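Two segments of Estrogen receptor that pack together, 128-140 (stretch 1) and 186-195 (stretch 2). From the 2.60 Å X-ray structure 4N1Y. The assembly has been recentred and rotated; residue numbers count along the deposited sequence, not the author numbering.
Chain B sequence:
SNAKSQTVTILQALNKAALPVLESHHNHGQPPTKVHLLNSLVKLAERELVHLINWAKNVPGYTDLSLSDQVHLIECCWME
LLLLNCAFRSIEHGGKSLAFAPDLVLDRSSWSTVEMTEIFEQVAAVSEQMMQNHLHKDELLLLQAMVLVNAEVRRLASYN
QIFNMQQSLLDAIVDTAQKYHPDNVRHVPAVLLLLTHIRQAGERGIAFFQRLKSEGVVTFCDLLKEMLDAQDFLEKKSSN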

# COMPACT_ATOMS: atom_id res chain seq x y z
N GLU B 128 1.07 -5.34 -15.94
CA GLU B 128 1.32 -4.52 -17.11
C GLU B 128 2.36 -3.44 -16.84
O GLU B 128 3.20 -3.14 -17.70
N GLN B 129 2.32 -2.87 -15.64
CA GLN B 129 3.29 -1.85 -15.29
C GLN B 129 4.69 -2.43 -15.20
O GLN B 129 5.65 -1.79 -15.63
N MET B 130 4.79 -3.65 -14.68
CA MET B 130 6.09 -4.31 -14.61
C MET B 130 6.63 -4.54 -16.01
O MET B 130 7.83 -4.36 -16.27
N MET B 131 5.75 -4.98 -16.90
CA MET B 131 6.10 -5.17 -18.30
C MET B 131 6.59 -3.87 -18.89
O MET B 131 7.60 -3.83 -19.58
N GLN B 132 5.86 -2.80 -18.63
CA GLN B 132 6.21 -1.50 -19.18
C GLN B 132 7.51 -0.94 -18.61
O GLN B 132 8.22 -0.21 -19.29
N ASN B 133 7.83 -1.28 -17.36
CA ASN B 133 9.07 -0.82 -16.75
C ASN B 133 10.25 -1.76 -16.97
O ASN B 133 11.31 -1.59 -16.36
N HIS B 134 10.05 -2.75 -17.82
CA HIS B 134 11.10 -3.69 -18.21
C HIS B 134 11.81 -4.26 -17.00
O HIS B 134 13.04 -4.29 -16.93
N LEU B 135 11.01 -4.69 -16.03
CA LEU B 135 11.51 -5.21 -14.78
C LEU B 135 12.30 -6.50 -14.98
O LEU B 135 11.82 -7.43 -15.62
N HIS B 136 13.51 -6.54 -14.43
CA HIS B 136 14.38 -7.72 -14.47
C HIS B 136 14.06 -8.68 -13.30
O HIS B 136 13.51 -8.24 -12.28
N LYS B 137 14.38 -9.97 -13.45
CA LYS B 137 14.16 -10.94 -12.36
C LYS B 137 14.84 -10.49 -11.07
O LYS B 137 14.21 -10.49 -9.99
N ASP B 138 16.10 -10.08 -11.18
CA ASP B 138 16.86 -9.59 -10.03
C ASP B 138 16.14 -8.48 -9.30
O ASP B 138 16.21 -8.39 -8.08
N GLU B 139 15.47 -7.62 -10.05
CA GLU B 139 14.70 -6.57 -9.41
C GLU B 139 13.51 -7.18 -8.69
O GLU B 139 13.20 -6.78 -7.57
N LEU B 140 12.87 -8.18 -9.29
CA LEU B 140 11.73 -8.80 -8.64
C LEU B 140 12.13 -9.52 -7.34
O LEU B 140 11.46 -9.38 -6.31
N ARG B 186 13.76 7.85 -12.55
CA ARG B 186 12.35 7.66 -12.27
C ARG B 186 12.01 6.20 -12.02
O ARG B 186 10.97 5.88 -11.45
N HIS B 187 12.91 5.31 -12.43
CA HIS B 187 12.58 3.89 -12.43
C HIS B 187 12.26 3.28 -11.06
O HIS B 187 11.15 2.76 -10.84
N VAL B 188 13.22 3.36 -10.15
CA VAL B 188 13.05 2.82 -8.80
C VAL B 188 11.84 3.41 -8.12
O VAL B 188 11.03 2.67 -7.54
N PRO B 189 11.69 4.75 -8.15
CA PRO B 189 10.46 5.26 -7.55
C PRO B 189 9.19 4.72 -8.21
O PRO B 189 8.28 4.31 -7.48
N ALA B 190 9.11 4.70 -9.54
CA ALA B 190 7.90 4.21 -10.19
C ALA B 190 7.60 2.80 -9.74
O ALA B 190 6.46 2.47 -9.40
N VAL B 191 8.63 1.96 -9.71
CA VAL B 191 8.43 0.54 -9.40
C VAL B 191 8.02 0.36 -7.96
O VAL B 191 7.09 -0.39 -7.66
N LEU B 192 8.67 1.07 -7.06
CA LEU B 192 8.25 1.03 -5.67
C LEU B 192 6.78 1.44 -5.52
O LEU B 192 6.05 0.86 -4.72
N LEU B 193 6.32 2.37 -6.35
CA LEU B 193 4.93 2.81 -6.28
C LEU B 193 3.97 1.66 -6.59
O LEU B 193 2.84 1.66 -6.12
N LEU B 194 4.44 0.67 -7.34
CA LEU B 194 3.61 -0.49 -7.60
C LEU B 194 3.29 -1.23 -6.32
O LEU B 194 2.19 -1.78 -6.17
N LEU B 195 4.23 -1.20 -5.38
CA LEU B 195 4.04 -1.93 -4.14
C LEU B 195 2.82 -1.48 -3.36
O LEU B 195 2.19 -2.29 -2.70

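The two stretches bury 367 Å² between them, and a few side chains do most of the work. Stretch 1 brings the end of one helix, a turn, and the start of the next helix. Stretch 2 presents one face of a helix.

Leu194 points toward stretch 1 with chi1 m and chi2 t. Leu194 CD2 lies 3.5 Å from Gln129 CB. Leu194 CD1 lies 3.9 Å from Met130 CG and is also 4.0 Å from Gln129 CB. Gln129 also has its CA-to-CB bond toward stretch 2. Its chi1 and chi2 are both m. Its CB makes the closest approach to Leu194. Met130 leaves sideways, m then t.

One turn along, Asn133 sits where the first helix ends. Its CA-to-CB bond points toward stretch 2 and chi1 is m. The amide turns back on its own helix, and ND2 donates to Gln129 O at 2.8 Å. Its CB is left 4.2 Å from CG2 of Val191, and its OD1 is 4.3 Å from CB of Ala190. Val191, chi1 t, also receives Leu135: the t, p rotamer of that leucine brings CD1 to 3.9 Å from CG1 of Val191.

The polar contact is at His187. Its CB points sideways, but chi1 t and chi2 of 78° carry the ring to stretch 1. NE2 donates to OE2 of Glu139 at 2.8 Å. His187 CE1 lies 3.1 Å from Asn133 O. This oxygen and Glu139 OE2 both lie at the ring edge, near its plane. Glu139 is m, t, with chi3 of -95°. Its carboxylate has a second partner within these stretches: OE1 accepts from His136 N at 2.8 Å, and is also bonded elsewhere in the structure. The same glutamate thus ties the turn to the second helix and to stretch 2. The CA-to-CB bond of His136 points sideways, and its ring makes no contact with stretch 2; its ND1 caps the second helix, accepting from Asp138 N at 3.0 Å.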

# COMPACT_ATOMS: atom_id res chain seq x y z
CB GLU B 128 0.05 -3.83 -17.57
CG GLU B 128 0.15 -3.35 -19.00
CD GLU B 128 -0.95 -2.40 -19.37
OE1 GLU B 128 -1.96 -2.35 -18.63
OE2 GLU B 128 -0.81 -1.71 -20.40
CB GLN B 129 2.91 -1.18 -13.98
CG GLN B 129 1.60 -0.47 -14.08
CD GLN B 129 1.62 0.60 -15.12
OE1 GLN B 129 2.61 1.33 -15.25
NE2 GLN B 129 0.54 0.71 -15.88
CB MET B 130 5.99 -5.63 -13.86
CG MET B 130 5.54 -5.51 -12.41
SD MET B 130 5.31 -7.17 -11.74
CE MET B 130 5.55 -6.92 -9.99
CB MET B 131 4.90 -5.70 -19.10
CG MET B 131 5.17 -5.85 -20.58
SD MET B 131 3.71 -6.06 -21.61
CE MET B 131 3.02 -4.40 -21.53
CB GLN B 132 5.06 -0.52 -18.92
CG GLN B 132 3.85 -0.79 -19.80
CD GLN B 132 2.80 0.30 -19.70
OE1 GLN B 132 2.34 0.64 -18.60
NE2 GLN B 132 2.42 0.85 -20.84
CB ASN B 133 8.87 -0.61 -15.26
CG ASN B 133 8.10 0.63 -14.97
OD1 ASN B 133 8.61 1.74 -15.15
ND2 ASN B 133 6.85 0.46 -14.54
CB HIS B 134 12.08 -3.00 -19.14
CG HIS B 134 11.45 -2.55 -20.42
ND1 HIS B 134 11.12 -3.41 -21.44
CD2 HIS B 134 11.05 -1.32 -20.82
CE1 HIS B 134 10.56 -2.73 -22.43
NE2 HIS B 134 10.51 -1.46 -22.08
CB LEU B 135 10.36 -5.46 -13.82
CG LEU B 135 10.80 -5.63 -12.37
CD1 LEU B 135 10.93 -4.27 -11.72
CD2 LEU B 135 9.84 -6.54 -11.62
CB HIS B 136 15.82 -7.26 -14.42
CG HIS B 136 16.82 -8.33 -14.74
ND1 HIS B 136 17.33 -9.19 -13.78
CD2 HIS B 136 17.40 -8.68 -15.91
CE1 HIS B 136 18.18 -10.02 -14.35
NE2 HIS B 136 18.24 -9.73 -15.64
CB LYS B 137 14.68 -12.32 -12.74
CG LYS B 137 14.31 -13.39 -11.72
CD LYS B 137 15.09 -14.67 -11.96
CE LYS B 137 14.81 -15.74 -10.91
NZ LYS B 137 15.35 -17.07 -11.33
CB ASP B 138 18.24 -9.11 -10.45
CG ASP B 138 19.14 -10.23 -10.85
OD1 ASP B 138 18.77 -11.40 -10.63
OD2 ASP B 138 20.22 -9.94 -11.38
CB GLU B 139 14.26 -5.53 -10.43
CG GLU B 139 15.42 -4.95 -11.23
CD GLU B 139 14.96 -3.90 -12.23
OE1 GLU B 139 14.74 -4.27 -13.41
OE2 GLU B 139 14.83 -2.71 -11.86
CB LEU B 140 11.02 -9.80 -9.55
CG LEU B 140 9.94 -10.51 -8.71
CD1 LEU B 140 8.55 -9.84 -8.79
CD2 LEU B 140 9.86 -12.00 -8.98
CB ARG B 186 11.51 8.19 -13.42
CG ARG B 186 11.64 9.66 -13.71
CD ARG B 186 11.06 9.88 -15.10
NE ARG B 186 11.15 11.25 -15.58
CZ ARG B 186 10.65 11.65 -16.75
NH1 ARG B 186 10.05 10.77 -17.55
NH2 ARG B 186 10.76 12.92 -17.13
CB HIS B 187 13.72 3.12 -13.05
CG HIS B 187 13.47 1.65 -13.12
ND1 HIS B 187 12.66 1.08 -14.07
CD2 HIS B 187 13.93 0.64 -12.35
CE1 HIS B 187 12.64 -0.23 -13.90
NE2 HIS B 187 13.40 -0.53 -12.86
CB VAL B 188 14.32 3.04 -7.92
CG1 VAL B 188 14.02 2.78 -6.45
CG2 VAL B 188 15.44 2.19 -8.40
CB PRO B 189 10.59 6.77 -7.73
CG PRO B 189 12.07 7.01 -7.80
CD PRO B 189 12.61 5.84 -8.53
CB ALA B 190 8.02 4.25 -11.69
CB VAL B 191 9.69 -0.28 -9.69
CG1 VAL B 191 9.53 -1.67 -9.14
CG2 VAL B 191 9.94 -0.34 -11.19
CB LEU B 192 9.15 1.95 -4.84
CG LEU B 192 10.55 1.32 -4.77
CD1 LEU B 192 11.42 2.08 -3.84
CD2 LEU B 192 10.44 -0.15 -4.35
CB LEU B 193 4.66 3.95 -7.26
CG LEU B 193 5.19 5.35 -6.96
CD1 LEU B 193 4.78 6.30 -8.07
CD2 LEU B 193 4.72 5.84 -5.61
CB LEU B 194 4.29 -1.46 -8.55
CG LEU B 194 4.50 -0.90 -9.94
CD1 LEU B 194 5.18 -1.94 -10.82
CD2 LEU B 194 3.18 -0.44 -10.52
CB LEU B 195 5.27 -1.83 -3.24
CG LEU B 195 6.51 -2.59 -3.69
CD1 LEU B 195 7.60 -2.43 -2.62
CD2 LEU B 195 6.22 -4.06 -3.95